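Local coordinates for Serine/threonine/tyrosine-interacting protein (Homo sapiens, PDB 2R0B) that is a catalytically inactive member of the dual specificity phosphatase family that anchors ERK1 and ERK2 in the nucleus and blocks the F-box of FBXW7, at residues Y18-K23 with K92-G97; I34-C39 with L56-V61; I40-E45 with D63-P68. One frame throughout, in Å; residues are numbered along the deposited sequence. Where two conformers were deposited one is given.

Interaction 1 of 3, residues Y18-K23 with K92-G97; sequences YSSAMK and KVLVHG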
loop_
_atom_site.group_PDB
_atom_site.type_symbol
_atom_site.label_atom_id
_atom_site.label_comp_id
_atom_site.label_asym_id
_atom_site.label_seq_id
_atom_site.Cartn_x
_atom_site.Cartn_y
_atom_site.Cartn_z
ATOM N N TYR A 18 -6.908 -3.184 7.372
ATOM C CA TYR A 18 -7.595 -1.978 7.770
ATOM C C TYR A 18 -7.491 -1.712 9.292
ATOM O O TYR A 18 -7.544 -0.550 9.742
ATOM C CB TYR A 18 -9.053 -2.014 7.291
ATOM C CG TYR A 18 -9.935 -2.817 8.219
ATOM C CD1 TYR A 18 -10.147 -4.175 8.003
ATOM C CD2 TYR A 18 -10.517 -2.218 9.334
ATOM C CE1 TYR A 18 -10.958 -4.937 8.869
ATOM C CE2 TYR A 18 -11.311 -2.969 10.205
ATOM C CZ TYR A 18 -11.518 -4.307 9.977
ATOM O OH TYR A 18 -12.302 -5.016 10.857
ATOM N N SER A 19 -7.359 -2.788 10.076
ATOM C CA SER A 19 -7.365 -2.659 11.536
ATOM C C SER A 19 -6.211 -1.793 12.033
ATOM O O SER A 19 -6.277 -1.253 13.134
ATOM C CB SER A 19 -7.392 -4.040 12.223
ATOM O OG SER A 19 -6.097 -4.536 12.512
ATOM N N SER A 20 -5.175 -1.629 11.215
ATOM C CA SER A 20 -4.026 -0.813 11.648
ATOM C C SER A 20 -4.265 0.696 11.677
ATOM O O SER A 20 -3.455 1.442 12.230
ATOM C CB SER A 20 -2.767 -1.159 10.848
ATOM O OG SER A 20 -2.911 -0.887 9.482
ATOM N N ALA A 21 -5.366 1.156 11.087
ATOM C CA ALA A 21 -5.635 2.576 11.016
ATOM C C ALA A 21 -6.986 2.947 11.657
ATOM O O ALA A 21 -7.549 3.999 11.368
ATOM C CB ALA A 21 -5.535 3.061 9.561
ATOM N N MET A 22 -7.453 2.086 12.565
ATOM C CA MET A 22 -8.687 2.317 13.351
ATOM C C MET A 22 -8.402 3.375 14.413
ATOM O O MET A 22 -7.239 3.596 14.758
ATOM C CB MET A 22 -9.122 1.017 14.057
ATOM C CG MET A 22 -9.823 -0.057 13.171
ATOM S SD MET A 22 -10.405 -1.533 14.106
ATOM C CE MET A 22 -8.901 -1.998 14.968
ATOM N N LYS A 23 -9.457 3.989 14.959
ATOM C CA LYS A 23 -9.304 5.048 15.983
ATOM C C LYS A 23 -8.365 4.643 17.109
ATOM O O LYS A 23 -7.495 5.425 17.522
ATOM C CB LYS A 23 -10.663 5.455 16.593
ATOM C CG LYS A 23 -11.591 6.303 15.695
ATOM C CD LYS A 23 -10.921 7.529 15.079
ATOM C CE LYS A 23 -11.203 8.809 15.860
ATOM N NZ LYS A 23 -10.945 10.052 15.044
ATOM N N LYS A 92 6.233 9.396 6.996
ATOM C CA LYS A 92 6.139 7.935 6.875
ATOM C C LYS A 92 4.740 7.555 6.423
ATOM O O LYS A 92 3.768 8.239 6.740
ATOM C CB LYS A 92 6.550 7.238 8.171
ATOM C CG LYS A 92 7.966 7.614 8.605
ATOM C CD LYS A 92 8.559 6.653 9.577
ATOM C CE LYS A 92 9.866 7.232 10.137
ATOM N NZ LYS A 92 9.642 8.365 11.084
ATOM N N VAL A 93 4.656 6.470 5.657
ATOM C CA VAL A 93 3.424 6.117 4.948
ATOM C C VAL A 93 2.922 4.738 5.386
ATOM O O VAL A 93 3.670 3.742 5.409
ATOM C CB VAL A 93 3.638 6.106 3.425
ATOM C CG1 VAL A 93 2.341 5.782 2.705
ATOM C CG2 VAL A 93 4.220 7.449 2.916
ATOM N N LEU A 94 1.644 4.678 5.743
ATOM C CA LEU A 94 0.995 3.389 5.943
ATOM C C LEU A 94 0.123 3.119 4.714
ATOM O O LEU A 94 -0.708 3.961 4.349
ATOM C CB LEU A 94 0.127 3.392 7.211
ATOM C CG LEU A 94 -0.883 2.233 7.340
ATOM C CD1 LEU A 94 -0.193 0.851 7.351
ATOM C CD2 LEU A 94 -1.749 2.432 8.594
ATOM N N VAL A 95 0.330 1.979 4.059
ATOM C CA VAL A 95 -0.572 1.537 2.988
ATOM C C VAL A 95 -1.425 0.389 3.538
ATOM O O VAL A 95 -0.892 -0.612 4.008
ATOM C CB VAL A 95 0.192 1.004 1.769
ATOM C CG1 VAL A 95 -0.820 0.605 0.665
ATOM C CG2 VAL A 95 1.192 2.038 1.272
ATOM N N HIS A 96 -2.747 0.539 3.498
ATOM C CA HIS A 96 -3.612 -0.505 4.007
ATOM C C HIS A 96 -4.759 -0.786 3.053
ATOM O O HIS A 96 -5.179 0.094 2.282
ATOM C CB HIS A 96 -4.100 -0.203 5.449
ATOM C CG HIS A 96 -5.233 0.776 5.527
ATOM N ND1 HIS A 96 -6.529 0.446 5.175
ATOM C CD2 HIS A 96 -5.264 2.077 5.914
ATOM C CE1 HIS A 96 -7.305 1.503 5.345
ATOM N NE2 HIS A 96 -6.566 2.499 5.798
ATOM N N GLY A 97 -5.234 -2.033 3.089
ATOM C CA GLY A 97 -6.413 -2.416 2.348
ATOM C C GLY A 97 -7.433 -2.902 3.361
ATOM O O GLY A 97 -7.637 -2.272 4.406
#

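Interaction 2 of 3, residues I34-C39 with L56-V61; sequences ITHIIC and LFRYLV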
loop_
_atom_site.group_PDB
_atom_site.type_symbol
_atom_site.label_atom_id
_atom_site.label_comp_id
_atom_site.label_asym_id
_atom_site.label_seq_id
_atom_site.Cartn_x
_atom_site.Cartn_y
_atom_site.Cartn_z
ATOM N N ILE A 34 3.912 7.993 11.636
ATOM C CA ILE A 34 3.084 7.925 10.405
ATOM C C ILE A 34 2.474 9.294 10.156
ATOM O O ILE A 34 1.914 9.884 11.074
ATOM C CB ILE A 34 1.906 6.932 10.556
ATOM C CG1 ILE A 34 2.372 5.480 10.754
ATOM C CG2 ILE A 34 0.906 7.077 9.403
ATOM C CD1 ILE A 34 3.406 5.035 9.738
ATOM N N THR A 35 2.551 9.775 8.915
ATOM C CA THR A 35 2.013 11.086 8.553
ATOM C C THR A 35 1.062 11.023 7.360
ATOM O O THR A 35 0.282 11.961 7.136
ATOM C CB THR A 35 3.133 12.097 8.207
ATOM O OG1 THR A 35 3.973 11.574 7.181
ATOM C CG2 THR A 35 3.959 12.409 9.436
ATOM N N HIS A 36 1.158 9.935 6.601
ATOM C CA HIS A 36 0.397 9.745 5.367
ATOM C C HIS A 36 -0.201 8.334 5.309
ATOM O O HIS A 36 0.461 7.377 5.677
ATOM C CB HIS A 36 1.347 9.892 4.184
ATOM C CG HIS A 36 1.784 11.296 3.908
ATOM N ND1 HIS A 36 2.722 11.953 4.679
ATOM C CD2 HIS A 36 1.440 12.152 2.916
ATOM C CE1 HIS A 36 2.912 13.165 4.188
ATOM N NE2 HIS A 36 2.150 13.309 3.116
ATOM N N ILE A 37 -1.434 8.195 4.816
ATOM C CA ILE A 37 -2.061 6.872 4.742
ATOM C C ILE A 37 -2.739 6.675 3.380
ATOM O O ILE A 37 -3.495 7.542 2.932
ATOM C CB ILE A 37 -3.118 6.706 5.864
ATOM C CG1 ILE A 37 -2.468 6.891 7.248
ATOM C CG2 ILE A 37 -3.852 5.357 5.737
ATOM C CD1 ILE A 37 -3.451 6.849 8.412
ATOM N N ILE A 38 -2.397 5.600 2.687
ATOM C CA ILE A 38 -3.137 5.201 1.475
ATOM C C ILE A 38 -4.180 4.199 1.973
ATOM O O ILE A 38 -3.836 3.133 2.469
ATOM C CB ILE A 38 -2.245 4.586 0.378
ATOM C CG1 ILE A 38 -1.169 5.576 -0.068
ATOM C CG2 ILE A 38 -3.116 4.189 -0.847
ATOM C CD1 ILE A 38 -0.239 5.041 -1.161
ATOM N N CYS A 39 -5.450 4.568 1.847
ATOM C CA CYS A 39 -6.572 3.762 2.370
ATOM C C CYS A 39 -7.320 3.164 1.168
ATOM O O CYS A 39 -7.967 3.912 0.420
ATOM C CB CYS A 39 -7.469 4.691 3.201
ATOM S SG CYS A 39 -9.132 4.049 3.602
ATOM N N LEU A 56 -5.425 14.697 11.412
ATOM C CA LEU A 56 -4.068 14.328 11.821
ATOM C C LEU A 56 -3.150 13.783 10.731
ATOM O O LEU A 56 -1.931 13.753 10.907
ATOM C CB LEU A 56 -4.107 13.339 12.996
ATOM C CG LEU A 56 -4.740 13.827 14.311
ATOM C CD1 LEU A 56 -5.047 12.686 15.239
ATOM C CD2 LEU A 56 -3.853 14.850 15.018
ATOM N N PHE A 57 -3.727 13.339 9.626
ATOM C CA PHE A 57 -2.949 12.641 8.607
ATOM C C PHE A 57 -3.375 13.119 7.244
ATOM O O PHE A 57 -4.503 13.616 7.086
ATOM C CB PHE A 57 -3.187 11.119 8.685
ATOM C CG PHE A 57 -2.789 10.492 9.993
ATOM C CD1 PHE A 57 -1.465 10.395 10.369
ATOM C CD2 PHE A 57 -3.751 9.960 10.841
ATOM C CE1 PHE A 57 -1.106 9.823 11.594
ATOM C CE2 PHE A 57 -3.396 9.396 12.074
ATOM C CZ PHE A 57 -2.063 9.325 12.448
ATOM N N ARG A 58 -2.497 12.956 6.259
ATOM C CA ARG A 58 -2.879 13.129 4.852
ATOM C C ARG A 58 -3.258 11.776 4.248
ATOM O O ARG A 58 -2.499 10.804 4.352
ATOM C CB ARG A 58 -1.755 13.771 4.045
ATOM C CG ARG A 58 -1.366 15.169 4.510
ATOM C CD ARG A 58 -0.449 15.845 3.513
ATOM N NE ARG A 58 -0.116 17.215 3.913
ATOM C CZ ARG A 58 0.685 18.021 3.222
ATOM N NH1 ARG A 58 1.236 17.607 2.081
ATOM N NH2 ARG A 58 0.930 19.253 3.665
ATOM N N TYR A 59 -4.426 11.709 3.619
ATOM C CA TYR A 59 -4.941 10.455 3.097
ATOM C C TYR A 59 -4.930 10.431 1.579
ATOM O O TYR A 59 -5.022 11.479 0.932
ATOM C CB TYR A 59 -6.380 10.236 3.585
ATOM C CG TYR A 59 -6.491 9.791 5.018
ATOM C CD1 TYR A 59 -6.514 8.429 5.349
ATOM C CD2 TYR A 59 -6.579 10.721 6.051
ATOM C CE1 TYR A 59 -6.627 8.010 6.676
ATOM C CE2 TYR A 59 -6.679 10.318 7.369
ATOM C CZ TYR A 59 -6.709 8.961 7.680
ATOM O OH TYR A 59 -6.855 8.568 8.989
ATOM N N LEU A 60 -4.810 9.224 1.019
ATOM C CA LEU A 60 -5.109 8.970 -0.375
ATOM C C LEU A 60 -6.059 7.784 -0.404
ATOM O O LEU A 60 -5.674 6.668 -0.049
ATOM C CB LEU A 60 -3.829 8.678 -1.172
ATOM C CG LEU A 60 -4.007 8.369 -2.650
ATOM C CD1 LEU A 60 -4.601 9.588 -3.327
ATOM C CD2 LEU A 60 -2.674 8.046 -3.344
ATOM N N VAL A 61 -7.317 8.023 -0.774
ATOM C CA VAL A 61 -8.345 6.957 -0.760
ATOM C C VAL A 61 -8.560 6.431 -2.172
ATOM O O VAL A 61 -8.858 7.201 -3.092
ATOM C CB VAL A 61 -9.686 7.461 -0.159
ATOM C CG1 VAL A 61 -10.760 6.377 -0.233
ATOM C CG2 VAL A 61 -9.502 7.937 1.264
#

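Interaction 3 of 3, residues I40-E45 with D63-P68; sequences IRQNIE and DIADNP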
loop_
_atom_site.group_PDB
_atom_site.type_symbol
_atom_site.label_atom_id
_atom_site.label_comp_id
_atom_site.label_asym_id
_atom_site.label_seq_id
_atom_site.Cartn_x
_atom_site.Cartn_y
_atom_site.Cartn_z
ATOM N N ILE A 40 -7.180 1.852 0.942
ATOM C CA ILE A 40 -7.690 1.207 -0.267
ATOM C C ILE A 40 -8.894 0.340 0.105
ATOM O O ILE A 40 -8.802 -0.472 1.017
ATOM C CB ILE A 40 -6.643 0.279 -0.919
ATOM C CG1 ILE A 40 -5.407 1.064 -1.376
ATOM C CG2 ILE A 40 -7.284 -0.514 -2.098
ATOM C CD1 ILE A 40 -4.116 0.217 -1.372
ATOM N N ARG A 41 -9.993 0.494 -0.621
ATOM C CA ARG A 41 -11.215 -0.264 -0.351
ATOM C C ARG A 41 -12.189 -0.116 -1.521
ATOM O O ARG A 41 -12.048 0.819 -2.319
ATOM C CB ARG A 41 -11.848 0.221 0.964
ATOM C CG ARG A 41 -12.719 1.488 0.905
ATOM C CD ARG A 41 -12.058 2.757 0.356
ATOM N NE ARG A 41 -13.034 3.841 0.309
ATOM C CZ ARG A 41 -13.861 4.078 -0.702
ATOM N NH1 ARG A 41 -14.739 5.075 -0.602
ATOM N NH2 ARG A 41 -13.822 3.331 -1.807
ATOM N N GLN A 42 -13.143 -1.048 -1.637
ATOM C CA GLN A 42 -14.285 -0.901 -2.548
ATOM C C GLN A 42 -15.274 0.025 -1.891
ATOM O O GLN A 42 -15.320 0.120 -0.675
ATOM C CB GLN A 42 -15.043 -2.227 -2.718
ATOM C CG GLN A 42 -14.314 -3.397 -3.287
ATOM C CD GLN A 42 -15.273 -4.567 -3.506
ATOM O OE1 GLN A 42 -15.311 -5.510 -2.718
ATOM N NE2 GLN A 42 -16.077 -4.481 -4.562
ATOM N N ASN A 43 -16.139 0.651 -2.678
ATOM C CA ASN A 43 -17.140 1.515 -2.087
ATOM C C ASN A 43 -18.026 0.765 -1.080
ATOM O O ASN A 43 -18.387 1.319 -0.039
ATOM C CB ASN A 43 -17.969 2.208 -3.166
ATOM C CG ASN A 43 -17.154 3.203 -3.968
ATOM O OD1 ASN A 43 -16.259 3.877 -3.437
ATOM N ND2 ASN A 43 -17.456 3.296 -5.274
ATOM N N ILE A 44 -18.315 -0.510 -1.367
ATOM C CA ILE A 44 -19.130 -1.335 -0.466
ATOM C C ILE A 44 -18.452 -1.641 0.875
ATOM O O ILE A 44 -19.149 -1.961 1.838
ATOM C CB ILE A 44 -19.628 -2.686 -1.083
ATOM C CG1 ILE A 44 -18.460 -3.558 -1.540
ATOM C CG2 ILE A 44 -20.627 -2.430 -2.220
ATOM C CD1 ILE A 44 -18.865 -4.976 -1.898
ATOM N N GLU A 45 -17.115 -1.535 0.918
ATOM C CA GLU A 45 -16.330 -1.644 2.156
ATOM C C GLU A 45 -16.187 -0.340 2.940
ATOM O O GLU A 45 -15.594 -0.332 4.018
ATOM C CB GLU A 45 -14.919 -2.189 1.860
ATOM C CG GLU A 45 -14.866 -3.648 1.385
ATOM C CD GLU A 45 -13.478 -4.055 0.863
ATOM O OE1 GLU A 45 -12.891 -3.258 0.125
ATOM O OE2 GLU A 45 -13.005 -5.197 1.134
ATOM N N ASP A 63 -10.611 3.763 -4.489
ATOM C CA ASP A 63 -11.749 2.867 -4.682
ATOM C C ASP A 63 -11.325 1.754 -5.652
ATOM O O ASP A 63 -11.316 1.930 -6.884
ATOM C CB ASP A 63 -12.931 3.693 -5.189
ATOM C CG ASP A 63 -14.084 2.848 -5.684
ATOM O OD1 ASP A 63 -14.194 1.675 -5.271
ATOM O OD2 ASP A 63 -14.914 3.367 -6.484
ATOM N N ILE A 64 -10.952 0.608 -5.084
ATOM C CA ILE A 64 -10.393 -0.513 -5.866
ATOM C C ILE A 64 -10.994 -1.826 -5.382
ATOM O O ILE A 64 -11.018 -2.071 -4.174
ATOM C CB ILE A 64 -8.837 -0.605 -5.688
ATOM C CG1 ILE A 64 -8.153 0.636 -6.294
ATOM C CG2 ILE A 64 -8.295 -1.922 -6.317
ATOM C CD1 ILE A 64 -6.684 0.790 -6.049
ATOM N N ALA A 65 -11.480 -2.655 -6.310
ATOM C CA ALA A 65 -11.917 -4.025 -5.992
ATOM C C ALA A 65 -10.766 -5.021 -6.046
ATOM O O ALA A 65 -9.859 -4.888 -6.886
ATOM C CB ALA A 65 -12.994 -4.451 -6.953
ATOM N N ASP A 66 -10.793 -6.017 -5.162
ATOM C CA ASP A 66 -9.801 -7.099 -5.204
ATOM C C ASP A 66 -10.210 -8.220 -6.157
ATOM O O ASP A 66 -10.712 -9.268 -5.746
ATOM C CB ASP A 66 -9.499 -7.658 -3.804
ATOM C CG ASP A 66 -8.391 -8.702 -3.821
ATOM O OD1 ASP A 66 -7.527 -8.630 -4.721
ATOM O OD2 ASP A 66 -8.374 -9.590 -2.939
ATOM N N ASN A 67 -10.041 -7.972 -7.451
ATOM C CA ASN A 67 -10.294 -9.002 -8.450
ATOM C C ASN A 67 -9.369 -8.849 -9.658
ATOM O O ASN A 67 -8.897 -7.745 -9.927
ATOM C CB ASN A 67 -11.775 -9.104 -8.831
ATOM C CG ASN A 67 -12.244 -7.968 -9.692
ATOM O OD1 ASN A 67 -11.833 -7.833 -10.852
ATOM N ND2 ASN A 67 -13.160 -7.175 -9.164
ATOM N N PRO A 68 -9.091 -9.963 -10.356
ATOM C CA PRO A 68 -8.101 -9.932 -11.450
ATOM C C PRO A 68 -8.377 -9.007 -12.646
ATOM O O PRO A 68 -7.459 -8.736 -13.434
ATOM C CB PRO A 68 -7.960 -11.400 -11.874
ATOM C CG PRO A 68 -9.077 -12.152 -11.219
ATOM C CD PRO A 68 -9.635 -11.312 -10.104
HETATM O O HOH W 1 -12.903 -6.627 -3.128
#

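Interaction 1 of 3, residues Y18-K23 with K92-G97
H96 presents its imidazole ring to Y18 and A21. Its ND1 lies 3.7 Å from Y18 CA, and its CD2 is 3.8 Å from A21 CB. CG sits between the backbone N and the carbonyl carbon (chi1 79°), on the side of the 18-21 turn. ND1 donates to G97 O over 3.0 Å, at 171°. The bond lies in the ring plane and on a lone pair of the carbonyl, which fixes the rotation of the ring. G97 O also meets Y18 CB at 3.2 Å. The Y18 ring then leads away from the strand and packs edge-to-face with F48.

Strand 93-96 runs into the signature loop of the phosphatase fold. G97 stands where active members of the family carry the nucleophilic cysteine. The 3-10 turn 18-20 thus lies against the entry to that loop, and the backbone of Y18 is hydrogen-bonded to that of N98.

Two residues earlier on the strand, L94 points toward the same turn. Its CD2 touches A21 CB at 4.0 Å and S20 OG at 3.6 Å. S20 OG meets only methyl groups here; its hydrogen bond goes to P17 O.

Interaction 2 of 3, residues I34-C39 with L56-V61
I37 packs against the rings of both F57 and Y59. Its CD1 sits over one face of F57, 4.3 Å from the ring centroid, as a CH-pi contact. L56 CB covers the opposite face, toward the rim. The same CD1 meets Y59 CE1 at 3.8 Å. I37 and Y59 lie side by side and point the same way, as expected of a parallel bridge pair. The F57 ring crosses I34 obliquely, with CE1 4.0 Å from I34 CG2. Its edge meets the carbonyl of I34 in the ring plane, CE1 to O 3.1 Å. C39 CB reaches the edge of Y59. Y59 OH accepts a hydrogen bond from the backbone N of F53, in the FBXW7-binding motif.

Strands 36-41 and 58-63 run parallel, the latter outermost in the sheet. Four backbone bonds join the two segments. The first runs from R58 N to T35 O, just ahead of strand 36-41. The others are I37 N to R58 O, L60 N to I37 O and C39 N to L60 O. The shortest is C39 N to L60 O, 2.8 Å.

On the other face of the sheet, H36 and R58 run alongside each other, with R58 CD 3.7 Å from H36 NE2. Ring and guanidinium are turned 66° apart. T35 OG1 lies in the ring plane, 2.8 Å from H36 ND1, and either may donate. Helix 76-88 brings F82 edge-to-face with H36. R58 NH1 is 4.5 Å from H36 NE2, so the arginine charge would probably disfavour a protonated H36.

Interaction 3 of 3, residues I40-E45 with D63-P68
The bridge between R41 and D63 ends the parallel pairing of strands 36-41 and 58-63. The touching parts, 40-43 and 63-65, run 88° apart. Past them the chains enter a 3-10 turn and the loop that in active relatives carries the general acid. I64 N donates to R41 O at 3.0 Å, from above the carbonyl plane.

The R41 side chain bends at chi2 (-57°), putting CD on a course back toward D63. NH2 donates to N43 OD1 over 3.0 Å, with the acceptor in the guanidinium plane, and NH1 adds a weak bond to the same oxygen. NH2 also forms a long salt bridge with D63 OD1, at 3.9 Å. N43 crosses D63 at about a right angle, and its ND2 makes a weak bond of 2.8 Å to D63 OD2. An alanine at R41 would probably leave N43 OD1 without these donors and its amide freer to turn, and D63 without this opposing charge.

Q42 lays CG against A65 CA at 3.7 Å. Its OE1 takes a weak bond from a water that accepts from D66 N. Q42 N donates to E45 OE1, which is also paired with R103. On the buried side I40 CG2 packs on I64 CB at 3.9 Å.

Helix 103-116 closes over this side: R103 touches I40, Q42 and D66, and donates to I64 O, while F107 packs on I64.

All three interactions meet in one sheet, with strand 36-41 between strands 93-96 and 58-63. Interactions 1 and 2 have centres about 8 Å apart. L94 O lies 2.9 Å from I38 N, a probable hydrogen bond, and H96 NE2 packs on C39 CB at 3.5 Å. Interactions 2 and 3 share the same strand pair, centres about 17 Å apart, and V61 CG1 touches R41 NE at 3.4 Å. Interaction 3 joins interaction 1 through a probable hydrogen bond, H96 O to I40 N, 3.0 Å. Sulfate is bound about 4 Å from G97, nearest atoms. It probably comes from the crystallisation liquor, but its place is consistent with the phosphate pocket of active relatives.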